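Local coordinates for beta-agarase (Persicobacter, PDB 6AII), which probably hydrolyses beta-1,4 linkages of agarose, as a neoagarobiose-producing GH16 beta-agarase whose catalytic domain binds calcium, at residues Lys19-Gln24 with Tyr321-Val326; His113-Val118 with Thr277-Leu282; Ser217-Tyr222 with Tyr231-Lys236; Asp225-Glu230 with Asp261-Asp266. One frame throughout, in Å; residues are numbered along the deposited sequence.

Interaction 1: residues Lys19-Gln24 with Tyr321-Val326; sequences KQWKLQ and YTPEVV
Gln20 and Glu324 are joined three times: their backbones exchange two hydrogen bonds, Gln20 N to Glu324 O at 2.7 Å and Glu324 N to Gln20 O at 2.8 Å, and Gln20 NE2 reaches Glu324 OE1 at 3.0 Å. They form one hydrogen-bonded pair of an antiparallel ladder that lays strand 19-23, near the N terminus, along the last strand of the GH16 beta-sandwich; Lys22 with Thr322 is the next. A chi1 of 62° puts Gln20 CG against Glu324 O (3.5 Å), and the extended chain beyond carries NE2 to the carboxylate. OE1 lies close to the amide plane and is met on its anti side, 34° out of the carboxylate plane; the two flat groups are turned 58° against each other. An alanine here would probably leave Glu324 OE1 without this amide donor and its carboxylate freer to turn. A water bonded to Glu324 OE2 makes a weak link to Lys22 NZ. On the other side of the ladder Trp21 CE3 packs on Tyr321 CB at 3.6 Å, while Trp21 NE1 is bonded to Ala13 O and the ring meets Tyr222 edge-to-face. Leu23 CD1 sits over one face of the Tyr321 ring, 4.0 Å from its centroid and offset toward the rim.

Interaction 2: residues His113-Val118 with Thr277-Leu282; sequences HVQYPV and TKPMKL
Gln115 NE2 donates to Thr277 O at 2.8 Å, nearly in line with the carbonyl (C=O...N angle 175°) and with that oxygen in the plane of the Gln115 amide. The extended side chain, with CG anti to the backbone N (chi1 178°), runs beside the Pro279 ring in the same direction, and Pro279 CG and CD pack against the amide. Next to it the backbones meet in a single antiparallel bridge: Val114 N binds Met280 O and Met280 N binds Val114 O, both at 2.8 Å. Beyond the bridge lies His113. Lys281 CG sits over one face of its imidazole, 3.9 Å from the centroid in a CH-pi contact, and Lys281 CE comes within 3.6 Å of His113 CE1. The ring's CD2 meets Pro279 CB at 3.9 Å. At the other end the edge of the Tyr116 ring approaches Thr277, with CE1 3.9 Å from Thr277 CA.

A second layer positions these groups. Asp140 OD1 takes the hydrogen bond of His113 NE2, which helps to set the rotation of the imidazole, and His113 O accepts from Gln24 NE2. Glu144 OE1 accepts from the backbone N of both Thr277 and Lys278, which probably helps to hold the loop that presents Thr277 O. Val114 and Met280 both pack on Met137 of strand 132-139. An isolated beta bridge thus joins the start of strand 280-287 to the crossover from strand 97-110 in one sheet to strand 118-125 in the other sheet of the GH16 beta-sandwich.

Interaction 3: residues Ser217-Tyr222 with Tyr231-Lys236; sequences STIGVY and YYINGK
Asn234, in the turn after strand 228-233, turns back to meet Thr218. From CB its chain has CG anti to the carbonyl carbon (chi1 -68°), which carries CG to 4.0 Å from Thr218 N. OD1 then accepts from Thr218 N at 2.8 Å, nearly in line with its C=O (162°), and also lies 3.2 Å from Ser217 CA. ND2, the other branch, donates to a water that is hydrogen-bonded to Ser217 OG. With Asn234 N bonded to Thr218 O at 2.8 Å, the residue grips Thr218 through both backbone and side chain. It takes the second position of the type I' turn from Ile233 to Lys236, where phi is positive (54°). An alanine here would probably leave Thr218 N without its OD1 acceptor and the water without its ND2 donor. Further along, Gly220 and Tyr232 form a hydrogen-bonded antiparallel pair, both bonds at 2.9 Å. Val221 CG2 lies over one face of the Tyr231 ring, 4.2 Å from the centroid, and Tyr231 OH is held by Ser176 O. Strand 217-225 has strand 118-125 on its other edge, and strand 228-233 passes through the turn into strand 236-242; Ile219 and Val221 pack on Ile148 of strand 144-151 in the second sheet, whereas Tyr222 and Tyr232 touch Phe119.

Interaction 4: residues Asp225-Glu230 with Asp261-Asp266; sequences DPNHLE and DFNVLD
Asn227 holds CG anti to its carbonyl carbon (chi1 -71°) and Asn263 holds CG anti to its backbone N; these torsions direct the two CG atoms toward each other, and the side chains cross at about a right angle. Asn263 ND2 donates to Asn227 OD1 at 2.9 Å, arriving from above the carbonyl plane, 53° out of it; the amide planes are turned 75° apart. The other branch of Asn263 works within its own loop: OD1 accepts from Asp266 N at 2.9 Å in an Asx motif, with a weak second bond from Leu265 N, so both ends of the amide are used. On the facing side, Asp225 OD1 accepts from Asn227 N at 2.9 Å and closes an Asx turn at the tight bend between strands 217-225 and 228-233. The contact thus docks a beta-hairpin bend onto the long loop that leads from strand 255-259 to strand 280-287 in the GH16 beta-sandwich. Leu265 packs on segment 225-230 with its two methyls: CD1 abuts Asn227 O at 3.3 Å, and CD2 packs on Leu229 CG at 3.8 Å. His177 of strand 173-181 touches Leu229 and bonds Leu265 O through NE2.

How the interactions relate
From the N terminus, 19-24 comes first and waits for 321-326 at the far end of the chain, so interaction 1 closes a loop that encloses all the others. Interaction 2 closes a smaller loop within it, from 113-118 to 277-282, and holds interactions 3 and 4 inside. These two cross, their segments alternating along strands 217-225 and 228-233 and the loop after 255-259; a probable hydrogen bond from Tyr222 N to Glu230 O joins them. Interactions 1, 3 and 4 all reach one sheet, while interaction 2 ties in the second. Pro323 CD against Pro117 O links 1 to 2, Pro323 CG near Tyr222 OH links 1 to 3, Val118 O against Tyr222 CD1 links 2 to 3, and Tyr116 against Pro226 links 2 to 4.

Interaction 1: residues Lys19-Gln24 with Tyr321-Val326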
loop_
_atom_site.group_PDB
_atom_site.type_symbol
_atom_site.label_atom_id
_atom_site.label_comp_id
_atom_site.label_asym_id
_atom_site.label_seq_id
_atom_site.Cartn_x
_atom_site.Cartn_y
_atom_site.Cartn_z
ATOM N N LYS A 19 9.630 26.529 4.688
ATOM C CA LYS A 19 9.326 25.725 3.517
ATOM C C LYS A 19 7.813 25.624 3.309
ATOM O O LYS A 19 6.997 25.896 4.214
ATOM C CB LYS A 19 9.908 24.321 3.690
ATOM C CG LYS A 19 11.411 24.270 3.938
ATOM C CD LYS A 19 12.257 24.190 2.760
ATOM C CE LYS A 19 13.721 23.985 3.107
ATOM N NZ LYS A 19 14.099 22.561 3.025
ATOM N N GLN A 20 7.458 25.284 2.074
ATOM C CA GLN A 20 6.079 25.053 1.686
ATOM C C GLN A 20 6.043 23.788 0.799
ATOM O O GLN A 20 7.060 23.371 0.239
ATOM C CB GLN A 20 5.546 26.280 0.945
ATOM C CG GLN A 20 6.303 26.570 -0.323
ATOM C CD GLN A 20 5.900 27.895 -0.916
ATOM O OE1 GLN A 20 5.298 28.730 -0.243
ATOM N NE2 GLN A 20 6.253 28.086 -2.175
ATOM N N TRP A 21 4.879 23.175 0.641
ATOM C CA TRP A 21 4.804 21.980 -0.200
ATOM C C TRP A 21 4.517 22.348 -1.644
ATOM O O TRP A 21 3.645 23.176 -1.902
ATOM C CB TRP A 21 3.686 21.079 0.311
ATOM C CG TRP A 21 3.962 20.471 1.634
ATOM C CD1 TRP A 21 3.353 20.748 2.816
ATOM C CD2 TRP A 21 4.898 19.425 1.900
ATOM N NE1 TRP A 21 3.816 19.919 3.790
ATOM C CE2 TRP A 21 4.787 19.135 3.288
ATOM C CE3 TRP A 21 5.828 18.718 1.134
ATOM C CZ2 TRP A 21 5.562 18.158 3.894
ATOM C CZ3 TRP A 21 6.608 17.768 1.746
ATOM C CH2 TRP A 21 6.462 17.490 3.114
ATOM N N LYS A 22 5.180 21.682 -2.570
ATOM C CA LYS A 22 4.932 21.845 -3.977
ATOM C C LYS A 22 4.466 20.525 -4.610
ATOM O O LYS A 22 5.104 19.495 -4.444
ATOM C CB LYS A 22 6.206 22.315 -4.695
ATOM C CG LYS A 22 6.058 22.409 -6.204
ATOM C CD LYS A 22 7.308 22.663 -6.964
ATOM C CE LYS A 22 7.023 22.731 -8.449
ATOM N NZ LYS A 22 8.224 23.140 -9.201
ATOM N N LEU A 23 3.307 20.600 -5.275
ATOM C CA LEU A 23 2.745 19.372 -5.893
ATOM C C LEU A 23 3.695 18.794 -6.930
ATOM O O LEU A 23 4.225 19.538 -7.795
ATOM C CB LEU A 23 1.372 19.658 -6.505
ATOM C CG LEU A 23 0.592 18.402 -6.906
ATOM C CD1 LEU A 23 -0.073 17.706 -5.717
ATOM C CD2 LEU A 23 -0.467 18.768 -7.925
ATOM N N GLN A 24 3.954 17.481 -6.865
ATOM C CA GLN A 24 4.701 16.799 -7.910
ATOM C C GLN A 24 3.703 16.323 -8.958
ATOM O O GLN A 24 3.009 15.296 -8.795
ATOM C CB GLN A 24 5.571 15.676 -7.335
ATOM C CG GLN A 24 6.442 14.995 -8.396
ATOM C CD GLN A 24 7.405 13.968 -7.855
ATOM O OE1 GLN A 24 7.913 14.115 -6.733
ATOM N NE2 GLN A 24 7.653 12.937 -8.642
ATOM N N TYR A 321 3.865 15.596 -2.830
ATOM C CA TYR A 321 4.445 16.947 -2.636
ATOM C C TYR A 321 5.912 16.809 -2.227
ATOM O O TYR A 321 6.317 15.922 -1.508
ATOM C CB TYR A 321 3.730 17.778 -1.572
ATOM C CG TYR A 321 2.265 18.044 -1.762
ATOM C CD1 TYR A 321 1.311 17.101 -1.373
ATOM C CD2 TYR A 321 1.802 19.213 -2.320
ATOM C CE1 TYR A 321 -0.037 17.331 -1.536
ATOM C CE2 TYR A 321 0.454 19.423 -2.502
ATOM C CZ TYR A 321 -0.482 18.514 -2.063
ATOM O OH TYR A 321 -1.807 18.796 -2.230
ATOM N N THR A 322 6.716 17.822 -2.639
ATOM C CA THR A 322 8.068 17.982 -2.199
ATOM C C THR A 322 8.208 19.408 -1.593
ATOM O O THR A 322 7.480 20.308 -1.925
ATOM C CB THR A 322 9.085 17.744 -3.332
ATOM O OG1 THR A 322 8.911 18.828 -4.260
ATOM C CG2 THR A 322 8.929 16.356 -3.921
ATOM N N PRO A 323 9.126 19.589 -0.647
ATOM C CA PRO A 323 9.328 20.837 0.071
ATOM C C PRO A 323 10.081 21.836 -0.806
ATOM O O PRO A 323 11.026 21.415 -1.545
ATOM C CB PRO A 323 10.240 20.559 1.277
ATOM C CG PRO A 323 10.466 19.085 1.267
ATOM C CD PRO A 323 9.967 18.547 -0.035
ATOM N N GLU A 324 9.625 23.103 -0.722
ATOM C CA GLU A 324 10.361 24.186 -1.396
ATOM C C GLU A 324 10.430 25.370 -0.451
ATOM O O GLU A 324 9.585 25.538 0.376
ATOM C CB GLU A 324 9.644 24.442 -2.718
ATOM C CG GLU A 324 9.172 25.800 -2.987
ATOM C CD GLU A 324 8.386 25.844 -4.284
ATOM O OE1 GLU A 324 7.186 26.113 -4.163
ATOM O OE2 GLU A 324 9.003 25.661 -5.368
ATOM N N VAL A 325 11.509 26.147 -0.581
ATOM C CA VAL A 325 11.591 27.333 0.257
ATOM C C VAL A 325 10.470 28.279 -0.172
ATOM O O VAL A 325 10.119 28.411 -1.347
ATOM C CB VAL A 325 12.998 27.974 0.150
ATOM C CG1 VAL A 325 13.060 29.275 0.918
ATOM C CG2 VAL A 325 14.087 27.013 0.567
ATOM N N VAL A 326 9.949 28.997 0.808
ATOM C CA VAL A 326 8.962 30.020 0.524
ATOM C C VAL A 326 9.533 31.056 -0.449
ATOM O O VAL A 326 10.750 31.324 -0.468
ATOM C CB VAL A 326 8.436 30.710 1.803
ATOM C CG1 VAL A 326 7.629 29.683 2.620
ATOM C CG2 VAL A 326 9.561 31.283 2.675
HETATM O O HOH W 1 13.605 21.727 -0.133
HETATM O O HOH W 2 7.087 18.673 -6.345
HETATM O O HOH W 3 8.121 26.158 -7.967
#

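Interaction 2: residues His113-Val118 with Thr277-Leu282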
loop_
_atom_site.group_PDB
_atom_site.type_symbol
_atom_site.label_atom_id
_atom_site.label_comp_id
_atom_site.label_asym_id
_atom_site.label_seq_id
_atom_site.Cartn_x
_atom_site.Cartn_y
_atom_site.Cartn_z
ATOM N N HIS A 113 8.773 8.430 -10.450
ATOM C CA HIS A 113 9.400 8.086 -9.233
ATOM C C HIS A 113 9.265 9.203 -8.193
ATOM O O HIS A 113 9.147 10.405 -8.513
ATOM C CB HIS A 113 10.908 7.786 -9.393
ATOM C CG HIS A 113 11.202 6.598 -10.227
ATOM N ND1 HIS A 113 11.102 6.618 -11.613
ATOM C CD2 HIS A 113 11.682 5.381 -9.896
ATOM C CE1 HIS A 113 11.436 5.413 -12.089
ATOM N NE2 HIS A 113 11.823 4.649 -11.051
ATOM N N VAL A 114 9.398 8.807 -6.934
ATOM C CA VAL A 114 9.629 9.760 -5.868
ATOM C C VAL A 114 10.932 9.438 -5.142
ATOM O O VAL A 114 11.419 8.311 -5.184
ATOM C CB VAL A 114 8.447 9.795 -4.884
ATOM C CG1 VAL A 114 7.137 10.097 -5.591
ATOM C CG2 VAL A 114 8.317 8.502 -4.146
ATOM N N GLN A 115 11.481 10.453 -4.497
ATOM C CA GLN A 115 12.659 10.338 -3.656
ATOM C C GLN A 115 12.576 11.362 -2.540
ATOM O O GLN A 115 12.030 12.505 -2.739
ATOM C CB GLN A 115 13.918 10.558 -4.524
ATOM C CG GLN A 115 15.203 10.502 -3.749
ATOM C CD GLN A 115 16.391 10.590 -4.680
ATOM O OE1 GLN A 115 16.436 11.471 -5.548
ATOM N NE2 GLN A 115 17.341 9.689 -4.481
ATOM N N TYR A 116 13.161 11.047 -1.401
ATOM C CA TYR A 116 13.144 11.925 -0.266
ATOM C C TYR A 116 13.760 13.274 -0.677
ATOM O O TYR A 116 14.652 13.257 -1.532
ATOM C CB TYR A 116 13.972 11.389 0.904
ATOM C CG TYR A 116 15.472 11.434 0.729
ATOM C CD1 TYR A 116 16.111 10.448 0.028
ATOM C CD2 TYR A 116 16.189 12.546 1.127
ATOM C CE1 TYR A 116 17.474 10.521 -0.231
ATOM C CE2 TYR A 116 17.549 12.635 0.864
ATOM C CZ TYR A 116 18.178 11.618 0.197
ATOM O OH TYR A 116 19.544 11.640 -0.070
ATOM N N PRO A 117 13.379 14.348 -0.038
ATOM C CA PRO A 117 12.231 14.562 0.849
ATOM C C PRO A 117 10.927 14.589 0.034
ATOM O O PRO A 117 10.727 15.329 -0.987
ATOM C CB PRO A 117 12.494 15.886 1.595
ATOM C CG PRO A 117 13.317 16.678 0.601
ATOM C CD PRO A 117 14.029 15.668 -0.283
ATOM N N VAL A 118 9.958 13.749 0.420
ATOM C CA VAL A 118 8.710 13.695 -0.339
ATOM C C VAL A 118 7.565 13.192 0.547
ATOM O O VAL A 118 7.790 12.342 1.387
ATOM C CB VAL A 118 8.862 12.785 -1.550
ATOM C CG1 VAL A 118 9.217 11.363 -1.153
ATOM C CG2 VAL A 118 7.654 12.807 -2.474
ATOM N N THR A 277 17.398 5.568 0.188
ATOM C CA THR A 277 17.721 6.654 -0.723
ATOM C C THR A 277 17.224 6.433 -2.129
ATOM O O THR A 277 17.239 7.390 -2.915
ATOM C CB THR A 277 19.244 6.896 -0.839
ATOM O OG1 THR A 277 19.883 5.769 -1.420
ATOM C CG2 THR A 277 19.882 7.193 0.493
ATOM N N LYS A 278 16.924 5.205 -2.548
ATOM C CA LYS A 278 16.779 4.952 -3.964
ATOM C C LYS A 278 15.413 5.440 -4.465
ATOM O O LYS A 278 14.392 5.199 -3.781
ATOM C CB LYS A 278 16.922 3.469 -4.238
ATOM C CG LYS A 278 18.337 2.963 -4.001
ATOM C CD LYS A 278 18.515 1.483 -4.204
ATOM C CE LYS A 278 19.996 1.163 -4.091
ATOM N NZ LYS A 278 20.161 -0.295 -4.073
ATOM N N PRO A 279 15.339 6.045 -5.622
ATOM C CA PRO A 279 14.017 6.501 -6.153
ATOM C C PRO A 279 13.056 5.325 -6.245
ATOM O O PRO A 279 13.464 4.238 -6.617
ATOM C CB PRO A 279 14.306 7.066 -7.542
ATOM C CG PRO A 279 15.717 7.622 -7.349
ATOM C CD PRO A 279 16.409 6.557 -6.522
ATOM N N MET A 280 11.775 5.605 -5.947
ATOM C CA MET A 280 10.790 4.559 -5.913
ATOM C C MET A 280 9.590 4.866 -6.805
ATOM O O MET A 280 9.123 6.027 -6.893
ATOM C CB MET A 280 10.305 4.331 -4.492
ATOM C CG MET A 280 11.402 3.943 -3.559
ATOM S SD MET A 280 10.724 3.507 -1.914
ATOM C CE MET A 280 12.261 3.310 -1.027
ATOM N N LYS A 281 9.034 3.786 -7.387
ATOM C CA LYS A 281 7.733 3.866 -8.087
ATOM C C LYS A 281 6.642 3.585 -7.035
ATOM O O LYS A 281 6.937 2.862 -6.078
ATOM C CB LYS A 281 7.595 2.857 -9.215
ATOM C CG LYS A 281 8.510 3.171 -10.408
ATOM C CD LYS A 281 8.388 2.170 -11.512
ATOM C CE LYS A 281 9.289 2.552 -12.677
ATOM N NZ LYS A 281 9.035 1.612 -13.797
ATOM N N LEU A 282 5.456 4.144 -7.269
ATOM C CA LEU A 282 4.288 3.867 -6.433
ATOM C C LEU A 282 3.528 2.707 -7.082
ATOM O O LEU A 282 3.262 2.681 -8.293
ATOM C CB LEU A 282 3.451 5.146 -6.339
ATOM C CG LEU A 282 2.130 5.020 -5.576
ATOM C CD1 LEU A 282 2.382 4.763 -4.114
ATOM C CD2 LEU A 282 1.325 6.297 -5.772
#

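Interaction 3: residues Ser217-Tyr222 with Tyr231-Lys236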
loop_
_atom_site.group_PDB
_atom_site.type_symbol
_atom_site.label_atom_id
_atom_site.label_comp_id
_atom_site.label_asym_id
_atom_site.label_seq_id
_atom_site.Cartn_x
_atom_site.Cartn_y
_atom_site.Cartn_z
ATOM N N SER A 217 -10.498 6.398 3.287
ATOM C CA SER A 217 -9.409 6.671 4.201
ATOM C C SER A 217 -8.327 7.421 3.426
ATOM O O SER A 217 -8.087 7.092 2.258
ATOM C CB SER A 217 -8.829 5.381 4.728
ATOM O OG SER A 217 -9.813 4.583 5.321
ATOM N N THR A 218 -7.583 8.274 4.075
ATOM C CA THR A 218 -6.337 8.786 3.543
ATOM C C THR A 218 -5.152 8.158 4.262
ATOM O O THR A 218 -5.171 7.967 5.475
ATOM C CB THR A 218 -6.205 10.317 3.549
ATOM O OG1 THR A 218 -6.202 10.822 4.888
ATOM C CG2 THR A 218 -7.308 10.934 2.741
ATOM N N ILE A 219 -4.174 7.664 3.534
ATOM C CA ILE A 219 -2.962 7.114 4.120
ATOM C C ILE A 219 -1.780 7.706 3.363
ATOM O O ILE A 219 -1.750 7.712 2.131
ATOM C CB ILE A 219 -2.939 5.560 4.081
ATOM C CG1 ILE A 219 -4.286 5.016 4.500
ATOM C CG2 ILE A 219 -1.845 5.060 4.986
ATOM C CD1 ILE A 219 -4.651 3.704 3.950
ATOM N N GLY A 220 -0.840 8.210 4.144
ATOM C CA GLY A 220 0.328 8.820 3.531
ATOM C C GLY A 220 1.594 8.654 4.327
ATOM O O GLY A 220 1.563 8.320 5.531
ATOM N N VAL A 221 2.716 8.893 3.636
ATOM C CA VAL A 221 4.044 8.815 4.294
ATOM C C VAL A 221 4.840 10.060 3.928
ATOM O O VAL A 221 4.785 10.465 2.776
ATOM C CB VAL A 221 4.795 7.539 3.910
ATOM C CG1 VAL A 221 5.202 7.518 2.449
ATOM C CG2 VAL A 221 6.034 7.325 4.754
ATOM N N TYR A 222 5.555 10.590 4.921
ATOM C CA TYR A 222 6.579 11.583 4.676
ATOM C C TYR A 222 7.914 10.844 4.763
ATOM O O TYR A 222 8.346 10.449 5.834
ATOM C CB TYR A 222 6.498 12.737 5.682
ATOM C CG TYR A 222 7.514 13.859 5.518
ATOM C CD1 TYR A 222 8.096 14.099 4.279
ATOM C CD2 TYR A 222 7.813 14.686 6.587
ATOM C CE1 TYR A 222 8.995 15.150 4.125
ATOM C CE2 TYR A 222 8.684 15.761 6.425
ATOM C CZ TYR A 222 9.274 15.968 5.201
ATOM O OH TYR A 222 10.152 17.004 4.944
ATOM N N TYR A 231 4.246 8.388 9.213
ATOM C CA TYR A 231 2.959 7.907 8.595
ATOM C C TYR A 231 1.758 8.669 9.177
ATOM O O TYR A 231 1.715 9.013 10.375
ATOM C CB TYR A 231 2.795 6.423 8.943
ATOM C CG TYR A 231 3.832 5.523 8.347
ATOM C CD1 TYR A 231 5.035 5.337 9.011
ATOM C CD2 TYR A 231 3.625 4.825 7.170
ATOM C CE1 TYR A 231 6.028 4.507 8.508
ATOM C CE2 TYR A 231 4.633 4.013 6.635
ATOM C CZ TYR A 231 5.814 3.838 7.326
ATOM O OH TYR A 231 6.771 3.009 6.816
ATOM N N TYR A 232 0.767 8.921 8.294
ATOM C CA TYR A 232 -0.403 9.686 8.572
ATOM C C TYR A 232 -1.618 8.915 8.074
ATOM O O TYR A 232 -1.665 8.472 6.928
ATOM C CB TYR A 232 -0.356 11.023 7.814
ATOM C CG TYR A 232 0.771 11.883 8.320
ATOM C CD1 TYR A 232 2.083 11.704 7.879
ATOM C CD2 TYR A 232 0.531 12.824 9.277
ATOM C CE1 TYR A 232 3.131 12.456 8.416
ATOM C CE2 TYR A 232 1.561 13.568 9.832
ATOM C CZ TYR A 232 2.856 13.370 9.415
ATOM O OH TYR A 232 3.827 14.166 9.975
ATOM N N ILE A 233 -2.645 8.757 8.939
ATOM C CA ILE A 233 -3.893 8.129 8.588
ATOM C C ILE A 233 -5.000 9.161 8.822
ATOM O O ILE A 233 -5.146 9.713 9.938
ATOM C CB ILE A 233 -4.117 6.822 9.388
ATOM C CG1 ILE A 233 -3.064 5.788 8.989
ATOM C CG2 ILE A 233 -5.532 6.314 9.156
ATOM C CD1 ILE A 233 -3.075 4.525 9.803
ATOM N N ASN A 234 -5.819 9.426 7.785
ATOM C CA ASN A 234 -6.913 10.333 7.893
ATOM C C ASN A 234 -6.473 11.695 8.409
ATOM O O ASN A 234 -7.173 12.362 9.164
ATOM C CB ASN A 234 -8.079 9.738 8.656
ATOM C CG ASN A 234 -8.748 8.614 7.914
ATOM O OD1 ASN A 234 -8.659 8.518 6.687
ATOM N ND2 ASN A 234 -9.440 7.748 8.669
ATOM N N GLY A 235 -5.309 12.119 7.954
ATOM C CA GLY A 235 -4.805 13.443 8.240
ATOM C C GLY A 235 -4.110 13.572 9.584
ATOM O O GLY A 235 -3.761 14.678 9.959
ATOM N N LYS A 236 -4.000 12.496 10.368
ATOM C CA LYS A 236 -3.440 12.517 11.683
ATOM C C LYS A 236 -2.164 11.692 11.706
ATOM O O LYS A 236 -2.084 10.575 11.218
ATOM C CB LYS A 236 -4.441 12.011 12.737
ATOM C CG LYS A 236 -5.633 12.962 12.840
ATOM C CD LYS A 236 -6.723 12.541 13.806
ATOM C CE LYS A 236 -7.464 11.287 13.365
ATOM N NZ LYS A 236 -8.403 11.554 12.242
HETATM O O HOH W 4 -11.356 5.863 7.204
HETATM O O HOH W 5 -3.436 10.845 5.872
#

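Interaction 4: residues Asp225-Glu230 with Asp261-Asp266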
loop_
_atom_site.group_PDB
_atom_site.type_symbol
_atom_site.label_atom_id
_atom_site.label_comp_id
_atom_site.label_asym_id
_atom_site.label_seq_id
_atom_site.Cartn_x
_atom_site.Cartn_y
_atom_site.Cartn_z
ATOM N N ASP A 225 13.977 11.939 5.016
ATOM C CA ASP A 225 15.407 11.760 4.766
ATOM C C ASP A 225 15.675 10.264 4.854
ATOM O O ASP A 225 14.751 9.468 5.132
ATOM C CB ASP A 225 16.265 12.625 5.717
ATOM C CG ASP A 225 16.235 12.277 7.188
ATOM O OD1 ASP A 225 16.524 11.120 7.536
ATOM O OD2 ASP A 225 15.882 13.162 7.985
ATOM N N PRO A 226 16.907 9.837 4.554
ATOM C CA PRO A 226 17.146 8.429 4.460
ATOM C C PRO A 226 16.958 7.673 5.782
ATOM O O PRO A 226 16.882 6.453 5.704
ATOM C CB PRO A 226 18.603 8.301 3.935
ATOM C CG PRO A 226 18.756 9.604 3.171
ATOM C CD PRO A 226 18.079 10.610 4.057
ATOM N N ASN A 227 16.902 8.355 6.909
ATOM C CA ASN A 227 16.685 7.701 8.181
ATOM C C ASN A 227 15.431 8.258 8.881
ATOM O O ASN A 227 15.387 8.309 10.107
ATOM C CB ASN A 227 17.919 7.850 9.089
ATOM C CG ASN A 227 19.045 6.982 8.554
ATOM O OD1 ASN A 227 19.023 5.763 8.729
ATOM N ND2 ASN A 227 19.944 7.598 7.790
ATOM N N HIS A 228 14.402 8.657 8.130
ATOM C CA HIS A 228 13.238 9.315 8.771
ATOM C C HIS A 228 11.979 9.078 7.922
ATOM O O HIS A 228 11.855 9.650 6.810
ATOM C CB HIS A 228 13.502 10.794 9.028
ATOM C CG HIS A 228 12.460 11.417 9.919
ATOM N ND1 HIS A 228 12.678 11.716 11.236
ATOM C CD2 HIS A 228 11.195 11.833 9.675
ATOM C CE1 HIS A 228 11.610 12.295 11.778
ATOM N NE2 HIS A 228 10.681 12.378 10.822
ATOM N N LEU A 229 10.996 8.372 8.521
ATOM C CA LEU A 229 9.710 8.141 7.878
ATOM C C LEU A 229 8.598 8.513 8.875
ATOM O O LEU A 229 8.725 8.222 10.081
ATOM C CB LEU A 229 9.539 6.657 7.569
ATOM C CG LEU A 229 10.448 6.010 6.552
ATOM C CD1 LEU A 229 10.103 4.522 6.486
ATOM C CD2 LEU A 229 10.303 6.664 5.199
ATOM N N GLU A 230 7.574 9.203 8.366
ATOM C CA GLU A 230 6.427 9.497 9.202
ATOM C C GLU A 230 5.187 9.035 8.471
ATOM O O GLU A 230 5.017 9.279 7.273
ATOM C CB GLU A 230 6.233 10.992 9.483
ATOM C CG GLU A 230 7.455 11.634 10.133
ATOM C CD GLU A 230 7.395 13.147 10.238
ATOM O OE1 GLU A 230 6.428 13.776 9.711
ATOM O OE2 GLU A 230 8.391 13.719 10.772
ATOM N N ASP A 261 18.628 -0.162 20.141
ATOM C CA ASP A 261 20.092 -0.187 20.193
ATOM C C ASP A 261 20.667 -0.281 18.790
ATOM O O ASP A 261 21.881 -0.459 18.638
ATOM C CB ASP A 261 20.604 -1.411 20.970
ATOM C CG ASP A 261 20.431 -1.317 22.481
ATOM O OD1 ASP A 261 20.289 -0.175 23.004
ATOM O OD2 ASP A 261 20.454 -2.397 23.135
ATOM N N PHE A 262 19.826 -0.179 17.768
ATOM C CA PHE A 262 20.208 -0.306 16.373
ATOM C C PHE A 262 19.393 0.717 15.565
ATOM O O PHE A 262 18.421 1.307 16.106
ATOM C CB PHE A 262 19.919 -1.727 15.867
ATOM C CG PHE A 262 18.522 -2.202 16.196
ATOM C CD1 PHE A 262 17.455 -1.883 15.349
ATOM C CD2 PHE A 262 18.256 -2.918 17.358
ATOM C CE1 PHE A 262 16.165 -2.305 15.653
ATOM C CE2 PHE A 262 16.957 -3.329 17.660
ATOM C CZ PHE A 262 15.918 -3.008 16.814
ATOM N N ASN A 263 19.828 0.968 14.362
ATOM C CA ASN A 263 19.090 1.844 13.442
ATOM C C ASN A 263 17.805 1.103 13.035
ATOM O O ASN A 263 17.887 -0.023 12.540
ATOM C CB ASN A 263 19.957 2.202 12.246
ATOM C CG ASN A 263 19.270 3.144 11.278
ATOM O OD1 ASN A 263 18.364 2.714 10.566
ATOM N ND2 ASN A 263 19.701 4.409 11.243
ATOM N N VAL A 264 16.632 1.722 13.208
ATOM C CA VAL A 264 15.377 0.950 12.950
ATOM C C VAL A 264 14.973 0.994 11.487
ATOM O O VAL A 264 14.120 0.157 11.131
ATOM C CB VAL A 264 14.233 1.438 13.845
ATOM C CG1 VAL A 264 14.553 1.266 15.301
ATOM C CG2 VAL A 264 13.800 2.863 13.515
ATOM N N LEU A 265 15.607 1.829 10.644
ATOM C CA LEU A 265 15.364 1.787 9.197
ATOM C C LEU A 265 16.203 0.727 8.492
ATOM O O LEU A 265 15.725 0.126 7.561
ATOM C CB LEU A 265 15.568 3.137 8.552
ATOM C CG LEU A 265 14.505 4.065 9.129
ATOM C CD1 LEU A 265 15.058 4.992 10.193
ATOM C CD2 LEU A 265 13.652 4.713 8.101
ATOM N N ASP A 266 17.406 0.496 9.020
ATOM C CA ASP A 266 18.364 -0.450 8.365
ATOM C C ASP A 266 19.178 -1.162 9.437
ATOM O O ASP A 266 20.335 -0.839 9.692
ATOM C CB ASP A 266 19.230 0.292 7.350
ATOM C CG ASP A 266 20.220 -0.621 6.624
ATOM O OD1 ASP A 266 19.963 -1.855 6.581
ATOM O OD2 ASP A 266 21.199 -0.080 6.072
#